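Local coordinates for hydroxyethylphosphonate dioxygenase (Streptomyces albus, PDB 6B9R) that converts 2-hydroxyethylphosphonate to hydroxymethylphosphonate, using a non-haem iron centre and dioxygen to cleave the carbon-carbon bond of the substrate, at the interface of chains A and B. Residues are numbered along the deposited sequence; one frame, centred on the assembly and turned at random. Chains: chain A/B, Hydroxyethylphosphonate dioxygenase.

Contact 1: the interface of chains A and B. Residues chain A 449-450; chain B 101, 103, 111, 145-147.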
# COMPACT_ATOMS: atom_id res chain seq x y z
N TRP A 449 5.94 -14.96 20.12
CA TRP A 449 4.70 -14.23 20.37
C TRP A 449 4.08 -14.51 21.72
O TRP A 449 3.12 -13.83 22.08
CB TRP A 449 3.68 -14.50 19.25
CG TRP A 449 2.92 -15.80 19.33
CD1 TRP A 449 1.69 -15.99 19.87
CD2 TRP A 449 3.33 -17.08 18.82
NE1 TRP A 449 1.30 -17.31 19.76
CE2 TRP A 449 2.30 -18.00 19.11
CE3 TRP A 449 4.47 -17.54 18.16
CZ2 TRP A 449 2.38 -19.35 18.77
CZ3 TRP A 449 4.55 -18.88 17.81
CH2 TRP A 449 3.51 -19.77 18.12
N TYR A 450 4.60 -15.48 22.48
CA TYR A 450 4.14 -15.74 23.85
C TYR A 450 5.33 -16.11 24.72
O TYR A 450 6.43 -16.37 24.22
CB TYR A 450 3.10 -16.86 23.88
CG TYR A 450 3.68 -18.20 23.51
CD1 TYR A 450 3.90 -18.55 22.19
CD2 TYR A 450 4.02 -19.13 24.50
CE1 TYR A 450 4.44 -19.77 21.84
CE2 TYR A 450 4.57 -20.36 24.17
CZ TYR A 450 4.78 -20.68 22.83
OH TYR A 450 5.32 -21.89 22.46
OXT TYR A 450 5.23 -16.16 25.94
N ILE B 101 0.51 -26.46 22.14
CA ILE B 101 1.39 -25.57 22.87
C ILE B 101 1.03 -25.63 24.35
O ILE B 101 -0.15 -25.51 24.72
CB ILE B 101 1.31 -24.12 22.34
CG1 ILE B 101 1.97 -24.07 20.95
CG2 ILE B 101 1.98 -23.15 23.31
CD1 ILE B 101 2.43 -22.69 20.52
N ARG B 103 1.49 -23.89 28.11
CA ARG B 103 1.84 -22.68 28.84
C ARG B 103 1.56 -22.92 30.31
O ARG B 103 0.57 -23.58 30.66
CB ARG B 103 1.04 -21.46 28.34
CG ARG B 103 1.27 -21.06 26.87
CD ARG B 103 0.47 -19.79 26.54
NE ARG B 103 0.55 -19.40 25.13
CZ ARG B 103 -0.14 -18.39 24.59
NH1 ARG B 103 -0.96 -17.66 25.34
NH2 ARG B 103 -0.00 -18.12 23.30
N TYR B 111 -3.51 -25.76 17.85
CA TYR B 111 -3.67 -24.98 16.62
C TYR B 111 -3.80 -25.92 15.42
O TYR B 111 -3.15 -26.96 15.36
CB TYR B 111 -2.47 -24.08 16.35
CG TYR B 111 -2.07 -23.10 17.42
CD1 TYR B 111 -1.31 -23.50 18.50
CD2 TYR B 111 -2.38 -21.75 17.30
CE1 TYR B 111 -0.91 -22.61 19.47
CE2 TYR B 111 -1.98 -20.84 18.27
CZ TYR B 111 -1.24 -21.29 19.35
OH TYR B 111 -0.80 -20.42 20.33
N TRP B 145 -0.91 -15.37 29.15
CA TRP B 145 -1.07 -14.32 28.15
C TRP B 145 -0.02 -14.42 27.06
O TRP B 145 1.11 -14.85 27.31
CB TRP B 145 -0.95 -12.95 28.84
CG TRP B 145 -2.02 -12.69 29.86
CD1 TRP B 145 -2.07 -13.14 31.15
CD2 TRP B 145 -3.18 -11.88 29.67
NE1 TRP B 145 -3.21 -12.67 31.77
CE2 TRP B 145 -3.90 -11.89 30.87
CE3 TRP B 145 -3.69 -11.16 28.58
CZ2 TRP B 145 -5.11 -11.20 31.03
CZ3 TRP B 145 -4.87 -10.47 28.73
CH2 TRP B 145 -5.57 -10.49 29.94
N ASN B 146 -0.39 -14.02 25.84
CA ASN B 146 0.64 -13.82 24.83
C ASN B 146 1.19 -12.40 24.97
O ASN B 146 0.78 -11.62 25.84
CB ASN B 146 0.13 -14.15 23.42
CG ASN B 146 -0.92 -13.15 22.87
OD1 ASN B 146 -1.03 -12.00 23.31
ND2 ASN B 146 -1.69 -13.62 21.89
N LYS B 147 2.15 -12.06 24.12
CA LYS B 147 2.80 -10.76 24.17
C LYS B 147 2.19 -9.76 23.21
O LYS B 147 2.69 -8.64 23.10
CB LYS B 147 4.30 -10.92 23.89
CG LYS B 147 4.98 -11.81 24.92
CD LYS B 147 6.41 -12.12 24.54
CE LYS B 147 7.10 -12.92 25.62
NZ LYS B 147 8.48 -13.28 25.18

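Contact 2: the interface of chains A and B. Residues chain A 119, 364, 397, 399-400; chain B 222-223, 227.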
# COMPACT_ATOMS: atom_id res chain seq x y z
N GLN A 119 15.29 2.91 -0.97
CA GLN A 119 14.21 3.15 -0.03
C GLN A 119 13.04 3.88 -0.66
O GLN A 119 12.04 4.12 0.02
CB GLN A 119 14.76 3.95 1.17
CG GLN A 119 15.79 3.14 1.99
CD GLN A 119 16.69 4.00 2.87
OE1 GLN A 119 17.78 4.37 2.46
NE2 GLN A 119 16.23 4.30 4.10
N HIS A 364 8.76 11.31 0.88
CA HIS A 364 10.13 11.33 0.36
C HIS A 364 10.38 12.66 -0.32
O HIS A 364 9.46 13.26 -0.88
CB HIS A 364 10.34 10.21 -0.66
CG HIS A 364 10.16 8.83 -0.12
ND1 HIS A 364 11.18 8.11 0.46
CD2 HIS A 364 9.07 8.02 -0.09
CE1 HIS A 364 10.74 6.93 0.83
NE2 HIS A 364 9.46 6.84 0.51
N TYR A 397 18.57 13.05 -2.10
CA TYR A 397 17.42 12.26 -1.71
C TYR A 397 17.25 12.38 -0.20
O TYR A 397 18.24 12.33 0.54
CB TYR A 397 17.59 10.79 -2.11
CG TYR A 397 16.60 9.95 -1.38
CD1 TYR A 397 15.25 10.02 -1.69
CD2 TYR A 397 17.01 9.11 -0.35
CE1 TYR A 397 14.32 9.27 -1.00
CE2 TYR A 397 16.09 8.35 0.35
CZ TYR A 397 14.75 8.43 0.01
OH TYR A 397 13.83 7.68 0.71
N ILE A 399 14.76 10.99 3.12
CA ILE A 399 13.72 10.07 3.60
C ILE A 399 12.63 10.87 4.30
O ILE A 399 12.86 12.03 4.69
CB ILE A 399 14.29 8.99 4.55
CG1 ILE A 399 14.70 9.60 5.91
CG2 ILE A 399 15.41 8.22 3.87
CD1 ILE A 399 15.09 8.52 6.99
N PRO A 400 11.43 10.29 4.46
CA PRO A 400 10.39 10.97 5.24
C PRO A 400 10.87 11.34 6.64
O PRO A 400 11.70 10.64 7.24
CB PRO A 400 9.26 9.93 5.31
CG PRO A 400 9.47 9.06 4.12
CD PRO A 400 10.97 9.00 3.92
N THR B 222 13.69 0.73 7.56
CA THR B 222 14.94 1.39 7.22
C THR B 222 14.99 2.82 7.76
O THR B 222 16.08 3.35 8.03
CB THR B 222 15.19 1.37 5.71
OG1 THR B 222 14.25 2.22 5.03
CG2 THR B 222 15.09 -0.06 5.17
N PHE B 223 13.83 3.45 7.95
CA PHE B 223 13.84 4.81 8.50
C PHE B 223 14.16 4.81 9.99
O PHE B 223 14.77 5.76 10.49
CB PHE B 223 12.51 5.54 8.28
CG PHE B 223 12.07 5.60 6.84
CD1 PHE B 223 12.99 5.59 5.80
CD2 PHE B 223 10.71 5.66 6.53
CE1 PHE B 223 12.56 5.64 4.47
CE2 PHE B 223 10.28 5.70 5.21
CZ PHE B 223 11.20 5.68 4.19
N VAL B 227 11.65 8.08 13.28
CA VAL B 227 10.90 8.59 12.14
C VAL B 227 9.53 7.92 12.06
O VAL B 227 8.52 8.57 11.83
CB VAL B 227 11.69 8.42 10.83
CG1 VAL B 227 10.77 8.61 9.61
CG2 VAL B 227 12.82 9.43 10.76

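Contact 3: the interface of chains A and B. Residues chain A 211, 216; chain B 422, 424, 426-427.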
# COMPACT_ATOMS: atom_id res chain seq x y z
N GLU A 211 1.85 3.49 -5.22
CA GLU A 211 1.09 2.33 -4.77
C GLU A 211 0.91 1.30 -5.87
O GLU A 211 0.85 0.10 -5.57
CB GLU A 211 -0.25 2.78 -4.22
CG GLU A 211 -0.17 3.52 -2.87
CD GLU A 211 -1.49 3.52 -2.06
OE1 GLU A 211 -2.06 2.44 -1.77
OE2 GLU A 211 -1.93 4.63 -1.68
N ALA A 216 1.13 -4.26 -4.72
CA ALA A 216 -0.10 -4.30 -5.52
C ALA A 216 0.14 -4.96 -6.87
O ALA A 216 -0.68 -5.76 -7.32
CB ALA A 216 -0.66 -2.88 -5.69
N SER B 422 -3.64 -5.79 -1.30
CA SER B 422 -2.74 -4.71 -1.68
C SER B 422 -3.36 -3.77 -2.72
O SER B 422 -2.87 -2.65 -2.87
CB SER B 422 -1.43 -5.28 -2.21
OG SER B 422 -0.68 -5.89 -1.18
N THR B 424 -5.53 -1.40 -2.95
CA THR B 424 -6.23 -0.44 -2.11
C THR B 424 -7.13 0.43 -2.98
O THR B 424 -7.02 0.40 -4.21
CB THR B 424 -5.21 0.44 -1.39
OG1 THR B 424 -4.44 1.11 -2.39
CG2 THR B 424 -4.29 -0.40 -0.52
N ASP B 426 -6.73 3.48 -3.58
CA ASP B 426 -5.85 4.30 -4.40
C ASP B 426 -5.29 3.51 -5.57
O ASP B 426 -5.12 4.05 -6.67
CB ASP B 426 -4.69 4.86 -3.55
CG ASP B 426 -5.15 5.94 -2.57
OD1 ASP B 426 -6.20 6.58 -2.80
OD2 ASP B 426 -4.44 6.14 -1.57
N VAL B 427 -4.99 2.22 -5.36
CA VAL B 427 -4.58 1.38 -6.48
C VAL B 427 -5.71 1.29 -7.50
O VAL B 427 -5.49 1.38 -8.71
CB VAL B 427 -4.16 -0.02 -5.99
CG1 VAL B 427 -4.03 -0.97 -7.17
CG2 VAL B 427 -2.84 0.04 -5.21

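Contact 1: the interface of chains A and B
B:Lys147 donates its backbone N-H to the carbonyl O of A:Trp449, with N and O 2.9 Å apart. The bond is nearly straight, 174° at the hydrogen. It pins the C-terminal tail of chain A to a loop of chain B.

The flat groups form a layered packing. The guanidinium of B:Arg103 lies nearly parallel to the A:Tyr450 ring, the planes 19° apart, but it is shifted toward the ring's root. There CB of A:Tyr450 sits over one guanidinium face, 3.6 Å from B:Arg103 CZ. The extended arginine chain carries its head along the tyrosine to this point. The A:Trp449 indole packs against A:Tyr450, whose CD1 lies over the indole centre. B:Tyr111 OH approaches the indole edge in its plane, 3.7 Å from A:Trp449 CZ2.

Apolar contacts close the far end. B:Ile101 offers CG2 at 3.8 Å from CZ of A:Tyr450, and its CD1 lies 3.8 Å from A:Trp449 CZ2.

In this cupin-type enzyme, B:Arg103, B:Tyr111 and B:Asn146 also line the substrate pocket. The tail of chain A, beyond helix 438-443, rests beside strands 99-103 and 106-113 and the 145-147 loop, so it may help shape the partner's active site.

Contact 2: the interface of chains A and B
B:Phe223, the last residue of helix 215-223, docks against A:Ile399 and A:Pro400 of a cupin-type beta domain in chain A. This ring is the tightly packed part, with 77 Å² of B:Phe223 hidden. CD of A:Pro400 lies over the ring face, 3.8 Å from the centroid, in a CH-pi contact. The same CD also sits above the A:His364 imidazole, toward its rim. It thus sits in the corner where the two rings meet. On the same side of B:Phe223, A:Ile399 overhangs the CD1-CE1 edge, its CB 3.8 Å from B:Phe223 CE1, while its CD1 reaches toward the ring's root. The second torsion of B:Phe223, -28°, turns this face to the two residues. At the ring's far end, A:His364 CE1 is 3.6 Å from B:Phe223 CZ. A second-shell hydrogen bond steadies the imidazole: A:His364 ND1 and the phenol OH of A:Tyr397 are 2.7 Å apart.

The other part is looser and more polar. A:Gln119 runs alongside B:Thr222 in the opposite sense. Its amide NE2 donates to the hydroxyl OG1 of B:Thr222 at 3.0 Å. The bond is bent, 143° at the hydrogen, and the hydroxyl is tilted 24° from the amide plane. With an alanine in place of A:Gln119, the B:Thr222 hydroxyl would probably lose this donor and be freer to turn. On the opposite flank, B:Val227 CG1 touches the carbonyl O of A:Pro400.

Contact 3: the interface of chains A and B
The carboxylates of A:Glu211 and B:Asp426 meet with their planes 79° apart. Chain B presents its groups to one side of the A:Glu211 carboxylate. CB of B:Asp426 comes toward that face, 3.8 Å from A:Glu211 CD. The hydroxyl OG1 of B:Thr424 meets A:Glu211 OE1 from the same side, 39° out of the carboxylate plane.

B:Thr424 is the N-cap of helix 425-433. Its OG1 accepts a hydrogen bond from the backbone N of B:Val427 at 3.2 Å, and donates one to A:Glu211 OE1 at 2.8 Å. The hydroxyl therefore links the helix start to the partner chain. Its first torsion of 60° sets OG1 between the backbone N and the carbonyl carbon, facing back over the first turn. The helix start may stabilise one negative charge here.

The other oxygen, A:Glu211 OE2, lies 2.9 Å from B:Asp426 OD2. Two ionised carboxylates would repel at this distance. The pair may instead share a proton in a hydrogen bond, leaving one charge between them, although the proton is not seen.

Beside this polar patch the packing is apolar. A:Ala216, in the first turn of helix 215-223, places CB 3.7 Å from CG2 of B:Val427. The same CG2 touches CB of A:Glu211 at 3.9 Å. B:Ser422 brings its CB against the A:Ala216 backbone, 3.7 Å from CA.

Contacts 2 and 3 are neighbours, with C-alpha centres about 20 Å apart. Contact 1 lies farther out, about 34 Å from contact 2 and 33 Å from contact 3. Helix 215-223 is used in both inner contacts: its start in contact 3 and its end in contact 2, taken from opposite chains. Contact 1 instead uses the C-terminal tail, which packs against residues lining the partner's substrate pocket. Each contact has a two-fold twin, so both pockets would have the same neighbour. The extended contact suggests a dimer in which assembly and active-site shape are coupled, though the structure alone does not prove this.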